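Local coordinates for glycosyltransferase-stabilizing protein Gtf2 (Streptococcus gordonii, PDB 5E9T) that partners the glycosyltransferase GtfA in adding the first GlcNAc from UDP-GlcNAc to the serine-rich adhesin GspB, acting as the substrate-binding protein, at residues P58-Q63 / R98-K103; L19-Y24 / V432-Y437; L355-G360 / L378-T383; R125-T130 / T141-T146; Y276-D281 / K369-N374. All coordinates share one frame; numbering follows the deposited sequence.

Contact 1: residues P58-Q63 / R98-K103; sequences PLFFNQ and RGRLVK
Phe60 and Leu101 form a single backbone bridge, CA to CA 4.8 Å: Val102 N donates to Leu59 O at 2.6 Å, and a weak, bent bond returns from Phe61 N to Arg100 O. Beside that bridge the CB atoms of Leu59 and Val102 meet at 3.6 Å, and Val102 CG2 reaches on to the backbone of Phe60 and Phe61. Pro58 lays its CB against Leu101 CD1 at 3.7 Å. Phe60 has CG anti to the backbone N (chi1 -157°); its ring touches Arg100 CB through CE1, with Gly99 O at its edge, and Tyr255 of the Gtf1 chain meets the same ring almost parallel. Arg100 runs extended alongside Phe61, pointing the same way; Arg100 CZ is 5.0 Å from the Phe61 ring centroid, at most a weak cation-pi attraction. The loop thus lies at the start of strand 101-108, where Phe61 and Arg100 touch Tyr93 of strand 86-94 and Leu59 and Val102 touch Tyr120 of strand 114-120.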
# COMPACT_ATOMS: atom_id res chain seq x y z
N PRO B 58 -4.47 19.19 -27.44
CA PRO B 58 -4.60 18.08 -26.49
C PRO B 58 -3.83 18.30 -25.20
O PRO B 58 -3.16 19.32 -25.02
CB PRO B 58 -4.04 16.88 -27.28
CG PRO B 58 -4.06 17.31 -28.71
CD PRO B 58 -3.81 18.78 -28.69
N LEU B 59 -3.92 17.33 -24.29
CA LEU B 59 -3.17 17.40 -23.06
C LEU B 59 -1.74 16.94 -23.29
O LEU B 59 -1.48 16.01 -24.06
CB LEU B 59 -3.82 16.54 -21.97
CG LEU B 59 -4.86 17.22 -21.09
CD1 LEU B 59 -5.06 16.42 -19.82
CD2 LEU B 59 -4.45 18.65 -20.77
N PHE B 60 -0.81 17.60 -22.61
CA PHE B 60 0.58 17.20 -22.56
C PHE B 60 0.78 16.31 -21.34
O PHE B 60 0.14 16.51 -20.30
CB PHE B 60 1.48 18.43 -22.50
CG PHE B 60 2.89 18.20 -22.99
CD1 PHE B 60 3.12 17.55 -24.19
CD2 PHE B 60 3.97 18.67 -22.26
CE1 PHE B 60 4.42 17.35 -24.64
CE2 PHE B 60 5.26 18.47 -22.70
CZ PHE B 60 5.49 17.81 -23.89
N PHE B 61 1.67 15.32 -21.48
CA PHE B 61 1.73 14.20 -20.53
C PHE B 61 1.72 14.65 -19.08
O PHE B 61 1.16 13.96 -18.22
CB PHE B 61 2.97 13.35 -20.80
CG PHE B 61 4.23 13.92 -20.19
CD1 PHE B 61 4.79 15.08 -20.70
CD2 PHE B 61 4.83 13.30 -19.12
CE1 PHE B 61 5.94 15.60 -20.14
CE2 PHE B 61 5.98 13.82 -18.56
CZ PHE B 61 6.54 14.97 -19.07
N ASN B 62 2.33 15.80 -18.78
CA ASN B 62 2.43 16.29 -17.41
C ASN B 62 1.29 17.23 -17.03
O ASN B 62 1.35 17.86 -15.97
CB ASN B 62 3.78 16.98 -17.20
CG ASN B 62 3.99 18.17 -18.11
OD1 ASN B 62 3.55 18.16 -19.26
ND2 ASN B 62 4.67 19.19 -17.61
N GLN B 63 0.28 17.37 -17.89
CA GLN B 63 -0.93 18.12 -17.54
C GLN B 63 -2.09 17.23 -17.09
O GLN B 63 -3.17 17.75 -16.80
CB GLN B 63 -1.36 18.99 -18.72
CG GLN B 63 -0.22 19.78 -19.30
CD GLN B 63 -0.66 20.71 -20.40
OE1 GLN B 63 -0.88 20.29 -21.53
NE2 GLN B 63 -0.79 21.99 -20.08
N ARG B 98 3.29 15.43 -33.25
CA ARG B 98 3.73 15.92 -31.96
C ARG B 98 3.73 14.78 -30.94
O ARG B 98 2.80 13.97 -30.90
CB ARG B 98 2.82 17.06 -31.50
CG ARG B 98 2.40 17.99 -32.62
CD ARG B 98 1.42 19.06 -32.15
NE ARG B 98 0.03 18.64 -32.27
CZ ARG B 98 -1.01 19.43 -32.03
NH1 ARG B 98 -0.82 20.69 -31.66
NH2 ARG B 98 -2.25 18.97 -32.16
N GLY B 99 4.79 14.71 -30.13
CA GLY B 99 4.91 13.65 -29.16
C GLY B 99 4.39 14.03 -27.78
O GLY B 99 4.25 15.21 -27.46
N ARG B 100 4.11 13.00 -26.98
CA ARG B 100 3.70 13.13 -25.58
C ARG B 100 2.35 13.82 -25.42
O ARG B 100 2.13 14.55 -24.45
CB ARG B 100 4.77 13.87 -24.76
CG ARG B 100 6.14 13.24 -24.84
CD ARG B 100 7.03 13.74 -23.73
NE ARG B 100 8.23 12.91 -23.61
CZ ARG B 100 9.17 13.11 -22.70
NH1 ARG B 100 9.07 14.10 -21.83
NH2 ARG B 100 10.23 12.30 -22.65
N LEU B 101 1.43 13.58 -26.35
CA LEU B 101 0.06 14.07 -26.22
C LEU B 101 -0.80 13.00 -25.56
O LEU B 101 -0.71 11.82 -25.89
CB LEU B 101 -0.52 14.45 -27.58
CG LEU B 101 -0.09 15.78 -28.21
CD1 LEU B 101 -0.36 16.96 -27.28
CD2 LEU B 101 1.36 15.75 -28.60
N VAL B 102 -1.64 13.43 -24.62
CA VAL B 102 -2.38 12.49 -23.78
C VAL B 102 -3.57 11.94 -24.55
O VAL B 102 -4.47 12.69 -24.96
CB VAL B 102 -2.82 13.14 -22.47
CG1 VAL B 102 -3.54 12.11 -21.61
CG2 VAL B 102 -1.62 13.71 -21.73
N LYS B 103 -3.59 10.62 -24.74
CA LYS B 103 -4.71 9.90 -25.30
C LYS B 103 -5.55 9.26 -24.20
O LYS B 103 -6.74 9.56 -24.07
CB LYS B 103 -4.19 8.83 -26.28
CG LYS B 103 -5.16 7.71 -26.63
CD LYS B 103 -4.44 6.64 -27.44
CE LYS B 103 -5.26 5.37 -27.58
NZ LYS B 103 -4.38 4.22 -27.95

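Contact 2: residues L19-Y24 / V432-Y437; sequences LLAAGY and VPVSLY
Leu19 and Tyr437 both carry CG anti to the carbonyl carbon, beside the backbone N (chi1 -60° and -84°). From there the two side chains cross at about a right angle, and a leucine methyl meets the edge of the tyrosine ring, near its plane: Leu19 CD2 lies 3.6 Å from Tyr437 CE2 and 3.7 Å from Tyr437 CD2. Closer to the backbone, Ala22 CB touches both Tyr437 and Val434 of helix 434-442: it lies 3.7 Å from Tyr437 CB and 4.1 Å from Val434 CG2. That valine methyl is the branch anti to the backbone N; it also approaches Ala22 CA at 3.8 Å and, more distantly, Ala21 CB. The short alanine side chains let the backbones come near, with the CA atoms of Ala22 and Val434 5.8 Å apart. The contact between the two segments is apolar; the Tyr437 hydroxyl makes a weak hydrogen bond with Gly273 O outside it. Further along helix 434-442, Leu441 packs on both Leu19 and Tyr24. Helix 10-21 stops here in a Schellman motif, with Gly23 at positive phi as the C-prime residue, Tyr24 N bonded to Leu19 O at 3.1 Å and Gly23 N to Leu20 O. The arrangement is that of a capped helix end meeting the first turn of another helix, here bringing the chain's first helix against its last.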
# COMPACT_ATOMS: atom_id res chain seq x y z
N LEU B 19 -11.79 8.37 -51.87
CA LEU B 19 -13.17 8.63 -52.25
C LEU B 19 -13.44 10.13 -52.33
O LEU B 19 -14.10 10.60 -53.27
CB LEU B 19 -14.13 7.97 -51.26
CG LEU B 19 -14.06 6.45 -51.09
CD1 LEU B 19 -14.88 5.99 -49.89
CD2 LEU B 19 -14.50 5.74 -52.36
N LEU B 20 -12.93 10.90 -51.36
CA LEU B 20 -13.14 12.34 -51.38
C LEU B 20 -12.51 12.97 -52.61
O LEU B 20 -13.06 13.92 -53.18
CB LEU B 20 -12.57 12.96 -50.11
CG LEU B 20 -12.59 14.49 -50.06
CD1 LEU B 20 -13.25 14.99 -48.79
CD2 LEU B 20 -11.18 15.05 -50.20
N ALA B 21 -11.35 12.47 -53.04
CA ALA B 21 -10.72 13.00 -54.24
C ALA B 21 -11.59 12.77 -55.47
O ALA B 21 -11.69 13.64 -56.34
CB ALA B 21 -9.34 12.36 -54.44
N ALA B 22 -12.29 11.64 -55.52
CA ALA B 22 -13.09 11.24 -56.66
C ALA B 22 -14.50 11.83 -56.61
O ALA B 22 -15.37 11.36 -57.36
CB ALA B 22 -13.15 9.71 -56.76
N GLY B 23 -14.76 12.77 -55.70
CA GLY B 23 -16.01 13.49 -55.70
C GLY B 23 -17.09 12.90 -54.82
O GLY B 23 -18.28 13.09 -55.10
N TYR B 24 -16.70 12.14 -53.80
CA TYR B 24 -17.61 11.38 -52.96
C TYR B 24 -17.92 12.04 -51.62
O TYR B 24 -18.26 11.33 -50.67
CB TYR B 24 -17.10 9.95 -52.80
CG TYR B 24 -17.33 9.25 -54.11
CD1 TYR B 24 -18.47 9.52 -54.86
CD2 TYR B 24 -16.40 8.36 -54.63
CE1 TYR B 24 -18.70 8.91 -56.07
CE2 TYR B 24 -16.62 7.74 -55.85
CZ TYR B 24 -17.78 8.02 -56.56
OH TYR B 24 -18.00 7.41 -57.77
N VAL B 432 -3.34 3.95 -57.44
CA VAL B 432 -4.19 4.01 -58.62
C VAL B 432 -4.57 5.46 -58.88
O VAL B 432 -4.56 6.29 -57.97
CB VAL B 432 -5.47 3.16 -58.46
CG1 VAL B 432 -5.11 1.69 -58.24
CG2 VAL B 432 -6.32 3.69 -57.31
N PRO B 433 -4.88 5.79 -60.13
CA PRO B 433 -5.32 7.16 -60.43
C PRO B 433 -6.72 7.41 -59.90
O PRO B 433 -7.54 6.50 -59.79
CB PRO B 433 -5.28 7.23 -61.96
CG PRO B 433 -4.47 6.05 -62.39
CD PRO B 433 -4.71 5.00 -61.36
N VAL B 434 -6.98 8.68 -59.57
CA VAL B 434 -8.31 9.09 -59.11
C VAL B 434 -9.37 8.70 -60.12
O VAL B 434 -10.51 8.37 -59.76
CB VAL B 434 -8.32 10.60 -58.81
CG1 VAL B 434 -7.77 11.38 -60.00
CG2 VAL B 434 -9.73 11.08 -58.45
N SER B 435 -9.02 8.71 -61.41
CA SER B 435 -9.95 8.26 -62.44
C SER B 435 -10.41 6.83 -62.19
O SER B 435 -11.59 6.51 -62.38
CB SER B 435 -9.29 8.37 -63.82
OG SER B 435 -8.02 7.75 -63.82
N LEU B 436 -9.49 5.96 -61.74
CA LEU B 436 -9.84 4.55 -61.57
C LEU B 436 -10.97 4.37 -60.56
O LEU B 436 -11.71 3.40 -60.65
CB LEU B 436 -8.61 3.75 -61.15
CG LEU B 436 -8.76 2.22 -61.15
CD1 LEU B 436 -9.50 1.75 -62.39
CD2 LEU B 436 -7.40 1.54 -61.06
N TYR B 437 -11.11 5.29 -59.61
CA TYR B 437 -12.31 5.30 -58.78
C TYR B 437 -13.54 5.64 -59.61
O TYR B 437 -14.54 4.91 -59.59
CB TYR B 437 -12.17 6.29 -57.62
CG TYR B 437 -11.45 5.75 -56.42
CD1 TYR B 437 -10.07 5.57 -56.43
CD2 TYR B 437 -12.15 5.42 -55.26
CE1 TYR B 437 -9.41 5.09 -55.32
CE2 TYR B 437 -11.50 4.92 -54.15
CZ TYR B 437 -10.13 4.76 -54.19
OH TYR B 437 -9.48 4.25 -53.09

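Contact 3: residues L355-G360 / L378-T383; sequences LDINHG and LGFEQT
Leu355 opens the contact with its CA 3.1 Å from Leu378 O, a CA-H...O approach, while its side chain packs on Ile290 of strand 287-291. The same carbonyl takes the next amide: Asp356 N to Leu378 O is 2.5 Å and nearly straight at 163°. Asp356 has CG anti to the backbone N (chi1 -159°), and its OD2 comes up to Thr383 CB at 3.4 Å, the two side chains crossing at about a right angle. Asp356 O is approached by Gly379 CA at 3.3 Å, another CA-H...O contact. This is the parallel pairing of a beta-alpha-beta unit, strand 353-356 joined through helix 366-372 to strand 376-379. Beyond it the two segments part. Ile357 CG2 touches Phe380 CE1 at 4.1 Å, meeting the ring obliquely, with Glu298 also packed on Phe380. Asn358 packs on Leu384. At His359, ND1 is hydrogen-bonded to Gln296 O, while the placing of the Gln382 amide beside the imidazole is doubtful.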
# COMPACT_ATOMS: atom_id res chain seq x y z
N LEU B 355 16.49 4.12 -46.28
CA LEU B 355 16.85 2.74 -45.99
C LEU B 355 16.19 2.36 -44.67
O LEU B 355 16.42 3.03 -43.65
CB LEU B 355 18.37 2.59 -45.91
CG LEU B 355 19.19 2.97 -47.13
CD1 LEU B 355 20.57 3.51 -46.72
CD2 LEU B 355 19.33 1.79 -48.08
N ASP B 356 15.40 1.29 -44.65
CA ASP B 356 14.76 0.91 -43.39
C ASP B 356 15.70 -0.14 -42.81
O ASP B 356 15.53 -1.34 -43.01
CB ASP B 356 13.35 0.39 -43.62
CG ASP B 356 12.48 0.47 -42.38
OD1 ASP B 356 12.83 1.24 -41.46
OD2 ASP B 356 11.45 -0.23 -42.34
N ILE B 357 16.68 0.36 -42.08
CA ILE B 357 17.81 -0.44 -41.60
C ILE B 357 17.89 -0.53 -40.09
O ILE B 357 18.69 -1.32 -39.57
CB ILE B 357 19.11 0.13 -42.18
CG1 ILE B 357 18.97 1.66 -42.21
CG2 ILE B 357 19.31 -0.36 -43.59
CD1 ILE B 357 20.20 2.40 -42.65
N ASN B 358 17.10 0.26 -39.36
CA ASN B 358 17.22 0.43 -37.92
C ASN B 358 16.58 -0.73 -37.16
O ASN B 358 15.83 -1.54 -37.71
CB ASN B 358 16.62 1.76 -37.48
CG ASN B 358 15.31 2.07 -38.16
OD1 ASN B 358 14.85 1.31 -39.00
ND2 ASN B 358 14.70 3.19 -37.79
N HIS B 359 16.92 -0.81 -35.88
CA HIS B 359 16.38 -1.79 -34.96
C HIS B 359 15.49 -1.10 -33.94
O HIS B 359 15.59 0.11 -33.70
CB HIS B 359 17.51 -2.53 -34.24
CG HIS B 359 18.04 -3.70 -35.00
ND1 HIS B 359 19.35 -3.80 -35.42
CD2 HIS B 359 17.43 -4.84 -35.42
CE1 HIS B 359 19.53 -4.94 -36.06
NE2 HIS B 359 18.38 -5.59 -36.08
N GLY B 360 14.57 -1.88 -33.36
CA GLY B 360 13.64 -1.32 -32.40
C GLY B 360 12.40 -0.77 -33.07
O GLY B 360 12.01 -1.18 -34.17
N LEU B 378 14.12 0.96 -49.08
CA LEU B 378 14.63 -0.41 -49.06
C LEU B 378 15.04 -0.77 -47.65
O LEU B 378 15.41 0.09 -46.85
CB LEU B 378 15.86 -0.64 -49.95
CG LEU B 378 16.00 0.11 -51.26
CD1 LEU B 378 17.37 -0.09 -51.94
CD2 LEU B 378 14.93 -0.41 -52.03
N GLY B 379 15.06 -2.07 -47.36
CA GLY B 379 15.59 -2.57 -46.10
C GLY B 379 15.74 -4.07 -46.17
O GLY B 379 15.59 -4.68 -47.23
N PHE B 380 16.05 -4.65 -45.01
CA PHE B 380 16.18 -6.08 -44.82
C PHE B 380 14.89 -6.61 -44.21
O PHE B 380 13.96 -5.85 -43.97
CB PHE B 380 17.40 -6.37 -43.95
CG PHE B 380 18.64 -5.68 -44.45
CD1 PHE B 380 19.41 -4.90 -43.62
CD2 PHE B 380 19.01 -5.80 -45.76
CE1 PHE B 380 20.54 -4.26 -44.11
CE2 PHE B 380 20.13 -5.17 -46.25
CZ PHE B 380 20.89 -4.40 -45.42
N GLU B 381 14.81 -7.92 -43.96
CA GLU B 381 13.52 -8.47 -43.54
C GLU B 381 13.10 -7.95 -42.18
O GLU B 381 11.90 -7.82 -41.91
CB GLU B 381 13.51 -10.00 -43.54
CG GLU B 381 12.16 -10.57 -43.09
CD GLU B 381 11.11 -10.59 -44.19
OE1 GLU B 381 11.44 -11.00 -45.32
OE2 GLU B 381 9.97 -10.17 -43.94
N GLN B 382 14.04 -7.55 -41.32
CA GLN B 382 13.58 -6.86 -40.13
C GLN B 382 13.46 -5.42 -40.58
O GLN B 382 14.42 -4.64 -40.55
CB GLN B 382 14.51 -7.05 -38.93
CG GLN B 382 14.15 -6.12 -37.77
CD GLN B 382 14.27 -6.75 -36.40
OE1 GLN B 382 13.78 -7.86 -36.16
NE2 GLN B 382 14.87 -6.03 -35.47
N THR B 383 12.24 -5.06 -40.95
CA THR B 383 11.83 -3.72 -41.29
C THR B 383 10.92 -3.25 -40.18
O THR B 383 10.14 -4.03 -39.63
CB THR B 383 11.02 -3.62 -42.59
OG1 THR B 383 9.70 -4.11 -42.35
CG2 THR B 383 11.60 -4.41 -43.69

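Contact 4: residues R125-T130 / T141-T146; sequences RCFAKT and TTYYST
The Arg125 guanidinium has Thr146 CG2 over one face, 3.4 Å above its plane and toward the rim, with the carbonyls of Tyr144 and Ser145 at its edge. NH2 gives Tyr144 O a bond of 3.2 Å; the placing of NH1 beside Ser145 is doubtful. NE has Asp51 as its salt-bridge partner. The Tyr143 and Phe127 side chains lie side by side, pointing the same way, and meet at their ring edges, Tyr143 CD2 to Phe127 CD2 4.0 Å, with Ala128 CB against Tyr143 as well. Tyr144 carries Thr142 CG2 over one face of its ring, and Lys129 crosses Tyr144 at about a right angle, Lys129 CD 3.5 Å from Tyr144 OH. These groups decorate the antiparallel hairpin of strands 126-132 and 138-144, whose parts 126-130 and 141-144 run at 164°; a classic bulge at Phe127 and Ala128 faces Arg119. Lys129 and Thr142 are the hydrogen-bonded pair, exchanging N-H and C=O both ways, and Tyr144 N reaches Phe127 O at 2.9 Å. Thr130 OG1 and Thr141 OG1 share a hydrogen bond of 3.1 Å; Arg119 holds the first hydroxyl and His156 the second.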
# COMPACT_ATOMS: atom_id res chain seq x y z
N ARG B 125 -9.87 17.34 -23.26
CA ARG B 125 -10.82 16.93 -22.24
C ARG B 125 -10.87 15.41 -22.10
O ARG B 125 -10.57 14.68 -23.05
CB ARG B 125 -12.21 17.46 -22.56
CG ARG B 125 -13.07 17.66 -21.33
CD ARG B 125 -14.53 17.80 -21.67
NE ARG B 125 -14.96 16.78 -22.62
CZ ARG B 125 -16.14 16.17 -22.56
NH1 ARG B 125 -16.99 16.47 -21.59
NH2 ARG B 125 -16.47 15.26 -23.46
N CYS B 126 -11.26 14.95 -20.92
CA CYS B 126 -11.51 13.53 -20.68
C CYS B 126 -13.00 13.28 -20.88
O CYS B 126 -13.82 13.67 -20.05
CB CYS B 126 -11.06 13.13 -19.28
SG CYS B 126 -11.64 11.50 -18.72
N PHE B 127 -13.35 12.62 -21.99
CA PHE B 127 -14.74 12.39 -22.34
C PHE B 127 -15.26 11.02 -21.92
O PHE B 127 -16.47 10.79 -21.98
CB PHE B 127 -14.95 12.57 -23.85
CG PHE B 127 -14.28 11.53 -24.70
CD1 PHE B 127 -12.93 11.62 -24.99
CD2 PHE B 127 -15.00 10.47 -25.22
CE1 PHE B 127 -12.31 10.66 -25.77
CE2 PHE B 127 -14.39 9.51 -26.00
CZ PHE B 127 -13.05 9.61 -26.28
N ALA B 128 -14.39 10.11 -21.50
CA ALA B 128 -14.83 8.76 -21.18
C ALA B 128 -13.94 8.15 -20.11
O ALA B 128 -12.73 8.37 -20.09
CB ALA B 128 -14.83 7.87 -22.43
N LYS B 129 -14.56 7.37 -19.23
CA LYS B 129 -13.85 6.49 -18.32
C LYS B 129 -14.38 5.08 -18.51
O LYS B 129 -15.59 4.87 -18.56
CB LYS B 129 -14.00 6.90 -16.85
CG LYS B 129 -13.68 8.35 -16.54
CD LYS B 129 -13.85 8.59 -15.04
CE LYS B 129 -13.79 10.05 -14.68
NZ LYS B 129 -14.17 10.26 -13.25
N THR B 130 -13.47 4.12 -18.63
CA THR B 130 -13.82 2.71 -18.67
C THR B 130 -13.52 2.09 -17.32
O THR B 130 -12.46 2.34 -16.74
CB THR B 130 -13.05 1.99 -19.78
OG1 THR B 130 -13.22 2.70 -21.01
CG2 THR B 130 -13.56 0.58 -19.96
N THR B 141 -18.31 1.55 -20.05
CA THR B 141 -17.68 2.82 -20.38
C THR B 141 -18.73 3.91 -20.31
O THR B 141 -19.80 3.77 -20.91
CB THR B 141 -17.04 2.80 -21.77
OG1 THR B 141 -16.02 1.79 -21.82
CG2 THR B 141 -16.44 4.15 -22.10
N THR B 142 -18.44 4.98 -19.58
CA THR B 142 -19.31 6.13 -19.49
C THR B 142 -18.75 7.25 -20.36
O THR B 142 -17.53 7.48 -20.39
CB THR B 142 -19.43 6.62 -18.04
OG1 THR B 142 -19.93 5.56 -17.22
CG2 THR B 142 -20.37 7.82 -17.95
N TYR B 143 -19.63 7.93 -21.08
CA TYR B 143 -19.25 9.08 -21.90
C TYR B 143 -19.95 10.31 -21.33
O TYR B 143 -21.18 10.32 -21.18
CB TYR B 143 -19.62 8.85 -23.37
CG TYR B 143 -18.98 7.61 -23.96
CD1 TYR B 143 -19.58 6.37 -23.81
CD2 TYR B 143 -17.77 7.68 -24.65
CE1 TYR B 143 -19.01 5.22 -24.34
CE2 TYR B 143 -17.19 6.54 -25.19
CZ TYR B 143 -17.82 5.31 -25.03
OH TYR B 143 -17.25 4.17 -25.56
N TYR B 144 -19.17 11.33 -21.00
CA TYR B 144 -19.64 12.49 -20.26
C TYR B 144 -19.80 13.70 -21.17
O TYR B 144 -19.06 13.85 -22.15
CB TYR B 144 -18.69 12.86 -19.12
CG TYR B 144 -18.34 11.73 -18.19
CD1 TYR B 144 -17.25 10.91 -18.45
CD2 TYR B 144 -19.09 11.48 -17.05
CE1 TYR B 144 -16.91 9.87 -17.60
CE2 TYR B 144 -18.76 10.45 -16.20
CZ TYR B 144 -17.68 9.65 -16.48
OH TYR B 144 -17.35 8.62 -15.63
N SER B 145 -20.75 14.56 -20.83
CA SER B 145 -20.83 15.84 -21.49
C SER B 145 -19.68 16.72 -21.01
O SER B 145 -18.91 16.36 -20.13
CB SER B 145 -22.18 16.51 -21.22
OG SER B 145 -22.26 16.99 -19.89
N THR B 146 -19.57 17.92 -21.59
CA THR B 146 -18.56 18.85 -21.11
C THR B 146 -18.92 19.42 -19.75
O THR B 146 -18.09 20.09 -19.13
CB THR B 146 -18.35 19.97 -22.13
OG1 THR B 146 -19.61 20.53 -22.49
CG2 THR B 146 -17.66 19.41 -23.37

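Contact 5: residues Y276-D281 / K369-N374; sequences YDFKRD and KAFENN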
# COMPACT_ATOMS: atom_id res chain seq x y z
N TYR B 276 -2.92 7.97 -53.57
CA TYR B 276 -2.10 8.72 -52.64
C TYR B 276 -1.86 10.11 -53.19
O TYR B 276 -1.78 10.32 -54.40
CB TYR B 276 -0.76 8.01 -52.41
CG TYR B 276 -0.88 6.60 -51.89
CD1 TYR B 276 -0.77 5.52 -52.75
CD2 TYR B 276 -1.09 6.35 -50.54
CE1 TYR B 276 -0.86 4.22 -52.29
CE2 TYR B 276 -1.19 5.05 -50.07
CZ TYR B 276 -1.08 4.00 -50.95
OH TYR B 276 -1.17 2.71 -50.49
N ASP B 277 -1.74 11.07 -52.28
CA ASP B 277 -1.33 12.41 -52.66
C ASP B 277 0.14 12.52 -52.27
O ASP B 277 0.47 12.71 -51.10
CB ASP B 277 -2.21 13.45 -51.96
CG ASP B 277 -1.65 14.85 -52.05
OD1 ASP B 277 -1.22 15.25 -53.15
OD2 ASP B 277 -1.66 15.56 -51.02
N PHE B 278 1.01 12.44 -53.27
CA PHE B 278 2.45 12.52 -53.05
C PHE B 278 2.87 13.98 -52.96
O PHE B 278 2.25 14.86 -53.55
CB PHE B 278 3.22 11.81 -54.16
CG PHE B 278 2.94 10.33 -54.25
CD1 PHE B 278 1.88 9.86 -55.01
CD2 PHE B 278 3.74 9.41 -53.60
CE1 PHE B 278 1.62 8.51 -55.12
CE2 PHE B 278 3.49 8.05 -53.70
CZ PHE B 278 2.42 7.60 -54.46
N LYS B 279 3.91 14.24 -52.17
CA LYS B 279 4.29 15.61 -51.88
C LYS B 279 5.28 16.23 -52.87
O LYS B 279 5.34 17.46 -52.96
CB LYS B 279 4.86 15.70 -50.46
CG LYS B 279 3.86 15.26 -49.40
CD LYS B 279 2.57 16.07 -49.50
CE LYS B 279 1.61 15.74 -48.36
NZ LYS B 279 1.00 14.38 -48.48
N ARG B 280 6.03 15.42 -53.63
CA ARG B 280 7.01 15.94 -54.59
C ARG B 280 7.69 14.78 -55.29
O ARG B 280 7.68 13.64 -54.79
CB ARG B 280 8.07 16.85 -53.92
CG ARG B 280 8.71 16.32 -52.64
CD ARG B 280 9.95 15.47 -52.91
NE ARG B 280 10.93 15.54 -51.83
CZ ARG B 280 11.88 14.62 -51.63
NH1 ARG B 280 11.97 13.57 -52.42
NH2 ARG B 280 12.73 14.76 -50.62
N ASP B 281 8.30 15.07 -56.43
CA ASP B 281 8.98 14.06 -57.22
C ASP B 281 10.35 13.75 -56.61
O ASP B 281 10.79 14.39 -55.65
CB ASP B 281 9.10 14.49 -58.67
CG ASP B 281 7.76 14.49 -59.39
OD1 ASP B 281 6.81 13.86 -58.88
OD2 ASP B 281 7.67 15.12 -60.47
N LYS B 369 5.96 8.62 -44.23
CA LYS B 369 6.38 9.95 -44.65
C LYS B 369 7.39 9.88 -45.79
O LYS B 369 7.37 10.75 -46.68
CB LYS B 369 6.96 10.71 -43.45
CG LYS B 369 7.89 11.85 -43.82
CD LYS B 369 7.78 13.02 -42.87
CE LYS B 369 6.72 14.00 -43.33
NZ LYS B 369 6.79 15.29 -42.59
N ALA B 370 8.25 8.86 -45.81
CA ALA B 370 9.10 8.63 -46.97
C ALA B 370 8.25 8.38 -48.21
O ALA B 370 8.46 9.01 -49.26
CB ALA B 370 10.04 7.46 -46.71
N PHE B 371 7.29 7.45 -48.11
CA PHE B 371 6.44 7.12 -49.25
C PHE B 371 5.69 8.34 -49.77
O PHE B 371 5.58 8.54 -50.98
CB PHE B 371 5.46 6.01 -48.85
CG PHE B 371 4.54 5.57 -49.95
CD1 PHE B 371 3.31 6.18 -50.13
CD2 PHE B 371 4.90 4.54 -50.80
CE1 PHE B 371 2.46 5.78 -51.15
CE2 PHE B 371 4.06 4.13 -51.81
CZ PHE B 371 2.84 4.75 -51.99
N GLU B 372 5.18 9.18 -48.86
CA GLU B 372 4.46 10.37 -49.28
C GLU B 372 5.38 11.37 -49.97
O GLU B 372 4.92 12.18 -50.78
CB GLU B 372 3.78 11.04 -48.08
CG GLU B 372 2.81 10.15 -47.33
CD GLU B 372 1.91 10.94 -46.39
OE1 GLU B 372 2.02 12.18 -46.38
OE2 GLU B 372 1.10 10.31 -45.68
N ASN B 373 6.67 11.33 -49.66
CA ASN B 373 7.66 12.22 -50.25
C ASN B 373 8.40 11.59 -51.43
O ASN B 373 9.38 12.17 -51.91
CB ASN B 373 8.65 12.70 -49.19
CG ASN B 373 8.21 13.99 -48.53
OD1 ASN B 373 8.80 15.05 -48.76
ND2 ASN B 373 7.16 13.92 -47.73
N ASN B 374 7.98 10.40 -51.87
CA ASN B 374 8.54 9.72 -53.03
C ASN B 374 10.00 9.34 -52.84
O ASN B 374 10.74 9.18 -53.82
CB ASN B 374 8.38 10.56 -54.31
CG ASN B 374 7.24 10.07 -55.18
OD1 ASN B 374 7.11 8.88 -55.46
ND2 ASN B 374 6.40 11.01 -55.63
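Tyr276 and Phe278 form an aromatic cluster with Phe371 at the end of helix 366-372, which closes in a Schellman motif with Asn374 as its C-prime residue. This is the tight side. Phe371, its CG anti to the backbone N (chi1 -179°), pushes its edge into the face of Tyr276: Phe371 CE1 stands 3.4 Å above the tyrosine plane, over the ring centre, and the planes are 72° apart. Phe278 meets the same ring obliquely, Phe278 CE2 to Phe371 CE1 3.6 Å. Phe371 O sits at the edge of the Phe278 ring. Tyr389 stacks on Phe371 from elsewhere in the chain.

The other side is polar and more exposed. Lys279 N donates to Glu372 O at 2.7 Å, and the lysine chain, bent at chi2 and chi4, brings Lys279 NZ back to Glu372 OE1 at 3.2 Å, from above the carboxylate plane. NZ also bonds Asp277 O; Arg368 holds the other carboxylate oxygen of Glu372. Asn373 CB lies over one face of the Arg280 guanidinium, whose salt-bridge partner is Asp352. Asn374 ND2 donates to Arg280 O at 3.0 Å, in its own amide plane but 42° out of the plane of the carbonyl.

How the contacts relate
Contacts 1 and 4 both reach the large antiparallel sheet; their centres are about 17 Å apart and their nearest atoms about 5 Å, and both are reached by the Gtf1 chain, so this sheet contributes to the interface with the transferase. Contacts 2, 3 and 5 touch no other chain. Contact 5 shares helix 366-372 with the unit whose strands pair in contact 3, and their segments alternate along the chain, centres about 19 Å apart. Contact 2 closes a loop of some 400 residues that holds all the others; its nearest atoms come within about 5 Å of contact 5, whereas contacts 3 and 4 lie on opposite sides of the chain's centre, about 40 Å apart between centres.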